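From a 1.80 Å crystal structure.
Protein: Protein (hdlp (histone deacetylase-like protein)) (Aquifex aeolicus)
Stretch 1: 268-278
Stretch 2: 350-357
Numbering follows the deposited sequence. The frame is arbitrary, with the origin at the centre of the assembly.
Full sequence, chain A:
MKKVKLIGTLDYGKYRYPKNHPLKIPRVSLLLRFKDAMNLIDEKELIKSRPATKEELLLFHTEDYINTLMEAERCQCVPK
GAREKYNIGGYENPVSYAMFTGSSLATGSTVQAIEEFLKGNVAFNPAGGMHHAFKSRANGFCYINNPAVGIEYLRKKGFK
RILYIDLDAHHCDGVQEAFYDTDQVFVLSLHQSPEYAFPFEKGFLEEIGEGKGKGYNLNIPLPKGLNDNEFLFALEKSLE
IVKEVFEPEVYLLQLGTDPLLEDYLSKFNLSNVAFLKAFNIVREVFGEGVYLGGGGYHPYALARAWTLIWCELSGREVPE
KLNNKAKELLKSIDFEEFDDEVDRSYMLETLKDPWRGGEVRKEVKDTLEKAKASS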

ATOM      1  N   PHE A 268      -7.251 -10.367  -9.074  1.00 18.98           N
ATOM      2  CA  PHE A 268      -8.493  -9.781  -8.556  1.00 18.50           C
ATOM      3  C   PHE A 268      -9.051  -8.888  -9.670  1.00 18.33           C
ATOM      4  O   PHE A 268      -8.294  -8.259 -10.404  1.00 18.28           O
ATOM      5  N   ASN A 269     -10.369  -8.838  -9.799  1.00 21.04           N
ATOM      6  CA  ASN A 269     -10.997  -8.019 -10.835  1.00 22.89           C
ATOM      7  C   ASN A 269     -11.948  -7.002 -10.228  1.00 19.00           C
ATOM      8  O   ASN A 269     -13.112  -6.919 -10.615  1.00 21.85           O
ATOM      9  N   LEU A 270     -11.452  -6.209  -9.293  1.00 17.71           N
ATOM     10  CA  LEU A 270     -12.304  -5.234  -8.645  1.00 18.57           C
ATOM     11  C   LEU A 270     -12.482  -3.927  -9.426  1.00 22.83           C
ATOM     12  O   LEU A 270     -11.718  -3.625 -10.357  1.00 18.25           O
ATOM     13  N   SER A 271     -13.494  -3.165  -9.015  1.00 20.95           N
ATOM     14  CA  SER A 271     -13.812  -1.851  -9.581  1.00 18.28           C
ATOM     15  C   SER A 271     -13.250  -0.795  -8.622  1.00 19.98           C
ATOM     16  O   SER A 271     -13.067  -1.094  -7.432  1.00 18.82           O
ATOM     17  N   ASN A 272     -12.997   0.425  -9.119  1.00 16.17           N
ATOM     18  CA  ASN A 272     -12.471   1.532  -8.293  1.00 20.70           C
ATOM     19  C   ASN A 272     -13.497   1.910  -7.250  1.00 18.03           C
ATOM     20  O   ASN A 272     -13.154   2.432  -6.192  1.00 18.58           O
ATOM     21  N   VAL A 273     -14.769   1.736  -7.601  1.00 19.57           N
ATOM     22  CA  VAL A 273     -15.850   2.085  -6.691  1.00 22.12           C
ATOM     23  C   VAL A 273     -15.942   1.131  -5.508  1.00 22.06           C
ATOM     24  O   VAL A 273     -16.295   1.538  -4.414  1.00 16.89           O
ATOM     25  N   ALA A 274     -15.614  -0.140  -5.717  1.00 21.79           N
ATOM     26  CA  ALA A 274     -15.622  -1.076  -4.602  1.00 21.31           C
ATOM     27  C   ALA A 274     -14.384  -0.756  -3.740  1.00 17.83           C
ATOM     28  O   ALA A 274     -14.417  -0.902  -2.515  1.00 20.38           O
ATOM     29  N   PHE A 275     -13.298  -0.324  -4.392  1.00 16.01           N
ATOM     30  CA  PHE A 275     -12.053   0.040  -3.704  1.00 16.46           C
ATOM     31  C   PHE A 275     -12.377   1.186  -2.748  1.00 25.06           C
ATOM     32  O   PHE A 275     -11.965   1.196  -1.581  1.00 19.71           O
ATOM     33  N   LEU A 276     -13.147   2.138  -3.256  1.00 17.49           N
ATOM     34  CA  LEU A 276     -13.557   3.298  -2.483  1.00 24.23           C
ATOM     35  C   LEU A 276     -14.481   2.863  -1.340  1.00 18.88           C
ATOM     36  O   LEU A 276     -14.330   3.327  -0.205  1.00 17.99           O
ATOM     37  N   LYS A 277     -15.441   1.983  -1.617  1.00 19.67           N
ATOM     38  CA  LYS A 277     -16.321   1.534  -0.546  1.00 21.33           C
ATOM     39  C   LYS A 277     -15.578   0.797   0.550  1.00 22.12           C
ATOM     40  O   LYS A 277     -15.932   0.895   1.726  1.00 22.19           O
ATOM     41  N   ALA A 278     -14.544   0.053   0.167  1.00 20.23           N
ATOM     42  CA  ALA A 278     -13.752  -0.698   1.145  1.00 17.06           C
ATOM     43  C   ALA A 278     -13.127   0.287   2.135  1.00 16.94           C
ATOM     44  O   ALA A 278     -13.142   0.092   3.359  1.00 14.93           O
ATOM     45  N   THR A 350     -13.989   8.226 -17.968  1.00 33.58           N
ATOM     46  CA  THR A 350     -14.705   8.409 -16.715  1.00 29.74           C
ATOM     47  C   THR A 350     -13.757   8.198 -15.553  1.00 30.63           C
ATOM     48  O   THR A 350     -12.770   7.477 -15.672  1.00 26.62           O
ATOM     49  N   LEU A 351     -14.066   8.818 -14.423  1.00 29.07           N
ATOM     50  CA  LEU A 351     -13.214   8.681 -13.262  1.00 24.59           C
ATOM     51  C   LEU A 351     -13.580   7.398 -12.510  1.00 29.71           C
ATOM     52  O   LEU A 351     -12.706   6.625 -12.111  1.00 30.53           O
ATOM     53  N   LYS A 352     -14.876   7.171 -12.333  1.00 28.64           N
ATOM     54  CA  LYS A 352     -15.370   5.989 -11.623  1.00 32.72           C
ATOM     55  C   LYS A 352     -15.738   4.887 -12.601  1.00 32.49           C
ATOM     56  O   LYS A 352     -16.368   5.156 -13.614  1.00 31.90           O
ATOM     57  N   ASP A 353     -15.325   3.649 -12.343  1.00 31.44           N
ATOM     58  CA  ASP A 353     -15.759   2.601 -13.254  1.00 26.50           C
ATOM     59  C   ASP A 353     -17.041   1.982 -12.702  1.00 26.41           C
ATOM     60  O   ASP A 353     -17.408   2.213 -11.551  1.00 25.73           O
ATOM     61  N   PRO A 354     -17.778   1.244 -13.536  1.00 30.12           N
ATOM     62  CA  PRO A 354     -19.020   0.612 -13.087  1.00 34.02           C
ATOM     63  C   PRO A 354     -18.705  -0.474 -12.073  1.00 34.00           C
ATOM     64  O   PRO A 354     -17.590  -0.993 -12.038  1.00 28.28           O
ATOM     65  N   TRP A 355     -19.676  -0.816 -11.242  1.00 23.89           N
ATOM     66  CA  TRP A 355     -19.435  -1.886 -10.290  1.00 33.84           C
ATOM     67  C   TRP A 355     -19.082  -3.152 -11.047  1.00 33.12           C
ATOM     68  O   TRP A 355     -19.452  -3.304 -12.212  1.00 29.41           O
ATOM     69  N   ARG A 356     -18.353  -4.043 -10.379  1.00 23.90           N
ATOM     70  CA  ARG A 356     -17.931  -5.312 -10.962  1.00 23.96           C
ATOM     71  C   ARG A 356     -18.198  -6.383  -9.916  1.00 24.89           C
ATOM     72  O   ARG A 356     -17.280  -7.009  -9.389  1.00 22.25           O
ATOM     73  N   GLY A 357     -19.474  -6.592  -9.618  1.00 23.91           N
ATOM     74  CA  GLY A 357     -19.833  -7.569  -8.610  1.00 26.72           C
ATOM     75  C   GLY A 357     -20.185  -8.944  -9.130  1.00 26.90           C
ATOM     76  O   GLY A 357     -19.877  -9.301 -10.265  1.00 29.87           O
TER

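The loop 350-357, which has no regular secondary structure, lies against the start of the helix that begins at Asn272, and the two stretches together bury 558 Å². Trp355 and Val273 cover the most surface, with Ser271 and Asp353 next; the packing is apolar along the first turns of the helix and polar at its N-terminus.

Trp355 dominates the apolar part. Its CA-to-CB bond runs sideways to the helix, but with chi1 at -81° (m) and chi2 at 83° the indole comes nearer and is laid along the helix surface. Val273 and Ala274 lie over one face of the ring. Val273, whose CA-to-CB bond points toward the loop, adopts the t rotamer (173°), and its CG1 comes within 3.3 Å of Trp355 CZ2, while Ala274 CB lies 3.6 Å from Trp355 CZ3. The small alanine side chain thus contributes a short contact although its own bond points sideways. One turn beyond Val273, Lys277 meets the edge of the indole, near its plane: its CD is 3.2 Å from Trp355 CH2, so the aliphatic part of an otherwise exposed lysine extends the apolar surface.

Val273 also reaches back along the loop through its other methyl group. Val273 CG2 lies 3.4 Å from Asp353 O and 3.9 Å from Lys352 CB. Lys352 has chi1 m and a CA-to-CB bond that points sideways; its aliphatic chain curves past the methyl, with Lys352 CB and Lys352 CE both 3.9 Å from Val273 CG2.

At the helix N-terminus the main partner is Asp353. Its CA-to-CB bond is sideways, but chi1 at 44° (p) brings the carboxylate nearer to the first helical residue, whose backbone NH has no partner within the preceding turn. Asn272 N donates to both oxygens, at 2.9 Å to Asp353 OD2 and 3.0 Å to Asp353 OD1. The carboxylate is modelled too close to its neighbours, so distances to its oxygens, including the one to Arg356 below, are less certain. The CA-to-CB bond of Asn272 points toward the loop, with chi1 m (-68°). Ser271, at the N-cap position, uses its p rotamer (69°) to place OG 3.0 Å from Ala274 N, from which it accepts a capping hydrogen bond. The serine and the aspartate therefore satisfy different amides of the same first turn.

The CA-to-CB bond of Arg356 points toward the other stretch, and the residue closes this end. With chi1 m (-63°) and chi2 and chi3 t, its extended chain passes Ser271, where Ser271 CA and Arg356 CD are 3.7 Å apart. Arg356 NH1 then donates to Leu270 O at 3.0 Å, with the carbonyl near the guanidinium plane. Arg356 NE also forms a salt bridge with Asp353 OD2 at 3.5 Å, but this oxygen lies well out of the guanidinium plane, so the attraction is one of charge alone. A water joins the backbones beside this arginine, donating to Asn269 O at 2.8 Å and to Arg356 O at 3.0 Å.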

ATOM      1  CB  PHE A 268      -8.225  -8.910  -7.317  1.00 20.91           C
ATOM      2  CG  PHE A 268      -7.906  -9.680  -6.056  1.00 16.96           C
ATOM      3  CD1 PHE A 268      -7.653  -8.985  -4.862  1.00 16.61           C
ATOM      4  CD2 PHE A 268      -7.880 -11.075  -6.035  1.00 18.13           C
ATOM      5  CE1 PHE A 268      -7.386  -9.662  -3.671  1.00 14.81           C
ATOM      6  CE2 PHE A 268      -7.613 -11.770  -4.833  1.00 17.45           C
ATOM      7  CZ  PHE A 268      -7.369 -11.067  -3.661  1.00 16.01           C
ATOM      8  CB  ASN A 269     -11.786  -8.891 -11.817  1.00 20.55           C
ATOM      9  CG  ASN A 269     -10.927  -9.940 -12.487  1.00 26.13           C
ATOM     10  OD1 ASN A 269      -9.799  -9.665 -12.898  1.00 29.17           O
ATOM     11  ND2 ASN A 269     -11.468 -11.147 -12.628  1.00 28.26           N
ATOM     12  CB  LEU A 270     -11.743  -4.897  -7.267  1.00 18.95           C
ATOM     13  CG  LEU A 270     -11.412  -6.039  -6.300  1.00 20.54           C
ATOM     14  CD1 LEU A 270     -11.170  -5.409  -4.935  1.00 14.19           C
ATOM     15  CD2 LEU A 270     -12.553  -7.055  -6.221  1.00 19.05           C
ATOM     16  CB  SER A 271     -15.329  -1.650  -9.662  1.00 18.73           C
ATOM     17  OG  SER A 271     -15.902  -1.527  -8.365  1.00 22.28           O
ATOM     18  CB  ASN A 272     -12.276   2.840  -9.067  1.00 37.49           C
ATOM     19  CG  ASN A 272     -11.205   2.785 -10.086  1.00 54.53           C
ATOM     20  OD1 ASN A 272     -11.085   3.713 -10.896  1.00 45.61           O
ATOM     21  ND2 ASN A 272     -10.393   1.729 -10.062  1.00 60.55           N
ATOM     22  CB  VAL A 273     -17.185   2.166  -7.444  1.00 26.91           C
ATOM     23  CG1 VAL A 273     -18.326   2.366  -6.473  1.00 39.69           C
ATOM     24  CG2 VAL A 273     -17.139   3.363  -8.401  1.00 34.73           C
ATOM     25  CB  ALA A 274     -15.570  -2.520  -5.124  1.00 18.95           C
ATOM     26  CB  PHE A 275     -11.016   0.487  -4.744  1.00 24.56           C
ATOM     27  CG  PHE A 275      -9.731   1.014  -4.166  1.00 23.01           C
ATOM     28  CD1 PHE A 275      -8.808   0.168  -3.565  1.00 23.88           C
ATOM     29  CD2 PHE A 275      -9.429   2.368  -4.276  1.00 22.40           C
ATOM     30  CE1 PHE A 275      -7.593   0.667  -3.086  1.00 28.74           C
ATOM     31  CE2 PHE A 275      -8.221   2.880  -3.802  1.00 35.03           C
ATOM     32  CZ  PHE A 275      -7.303   2.027  -3.208  1.00 24.63           C
ATOM     33  CB  LEU A 276     -14.252   4.303  -3.418  1.00 20.44           C
ATOM     34  CG  LEU A 276     -14.582   5.711  -2.898  1.00 39.65           C
ATOM     35  CD1 LEU A 276     -15.389   6.459  -3.958  1.00 29.65           C
ATOM     36  CD2 LEU A 276     -15.380   5.641  -1.630  1.00 32.41           C
ATOM     37  CB  LYS A 277     -17.440   0.633  -1.070  1.00 23.84           C
ATOM     38  CG  LYS A 277     -18.558   1.382  -1.716  1.00 40.87           C
ATOM     39  CD  LYS A 277     -19.826   0.547  -1.685  1.00 54.73           C
ATOM     40  CE  LYS A 277     -20.228   0.232  -0.250  1.00 58.85           C
ATOM     41  NZ  LYS A 277     -21.488  -0.553  -0.191  1.00 55.34           N
ATOM     42  CB  ALA A 278     -12.642  -1.497   0.418  1.00 19.27           C
ATOM     43  CB  THR A 350     -15.858   7.413 -16.567  1.00 35.91           C
ATOM     44  OG1 THR A 350     -16.803   7.611 -17.623  1.00 45.03           O
ATOM     45  CG2 THR A 350     -16.560   7.611 -15.233  1.00 49.48           C
ATOM     46  CB  LEU A 351     -13.376   9.907 -12.357  1.00 29.91           C
ATOM     47  CG  LEU A 351     -12.248  10.164 -11.359  1.00 39.62           C
ATOM     48  CD1 LEU A 351     -12.478  11.487 -10.657  1.00 37.09           C
ATOM     49  CD2 LEU A 351     -12.161   9.033 -10.361  1.00 54.03           C
ATOM     50  CB  LYS A 352     -16.611   6.366 -10.810  1.00 27.37           C
ATOM     51  CG  LYS A 352     -16.328   7.287  -9.643  1.00 43.48           C
ATOM     52  CD  LYS A 352     -17.583   7.972  -9.106  1.00 46.77           C
ATOM     53  CE  LYS A 352     -18.642   7.003  -8.633  1.00 51.52           C
ATOM     54  NZ  LYS A 352     -19.840   7.747  -8.131  1.00 62.08           N
ATOM     55  CB  ASP A 353     -14.676   1.532 -13.503  1.00 50.09           C
ATOM     56  CG  ASP A 353     -13.974   1.082 -12.251  1.00 52.79           C
ATOM     57  OD1 ASP A 353     -13.030   1.770 -11.814  1.00 58.55           O
ATOM     58  OD2 ASP A 353     -14.363   0.034 -11.703  1.00 73.19           O
ATOM     59  CB  PRO A 354     -19.576   0.019 -14.378  1.00 32.25           C
ATOM     60  CG  PRO A 354     -18.307  -0.370 -15.101  1.00 44.48           C
ATOM     61  CD  PRO A 354     -17.554   0.944 -14.960  1.00 35.38           C
ATOM     62  CB  TRP A 355     -20.658  -2.137  -9.421  1.00 33.84           C
ATOM     63  CG  TRP A 355     -20.741  -1.177  -8.309  1.00 49.97           C
ATOM     64  CD1 TRP A 355     -21.247   0.092  -8.342  1.00 56.10           C
ATOM     65  CD2 TRP A 355     -20.200  -1.363  -7.004  1.00 46.60           C
ATOM     66  NE1 TRP A 355     -21.049   0.709  -7.126  1.00 56.07           N
ATOM     67  CE2 TRP A 355     -20.407  -0.166  -6.288  1.00 54.73           C
ATOM     68  CE3 TRP A 355     -19.556  -2.428  -6.368  1.00 46.90           C
ATOM     69  CZ2 TRP A 355     -19.992  -0.006  -4.967  1.00 55.25           C
ATOM     70  CZ3 TRP A 355     -19.145  -2.270  -5.061  1.00 50.74           C
ATOM     71  CH2 TRP A 355     -19.363  -1.070  -4.374  1.00 50.68           C
ATOM     72  CB  ARG A 356     -16.439  -5.256 -11.320  1.00 22.66           C
ATOM     73  CG  ARG A 356     -16.133  -4.213 -12.392  1.00 29.06           C
ATOM     74  CD  ARG A 356     -14.661  -3.878 -12.538  1.00 28.92           C
ATOM     75  NE  ARG A 356     -14.487  -2.872 -13.584  1.00 24.73           N
ATOM     76  CZ  ARG A 356     -13.360  -2.212 -13.820  1.00 23.57           C
ATOM     77  NH1 ARG A 356     -12.281  -2.447 -13.081  1.00 22.15           N
ATOM     78  NH2 ARG A 356     -13.312  -1.320 -14.804  1.00 22.69           N
TER
HETATM   79  O   HOH W   1     -15.312  -8.620 -10.991  1.00 31.03           O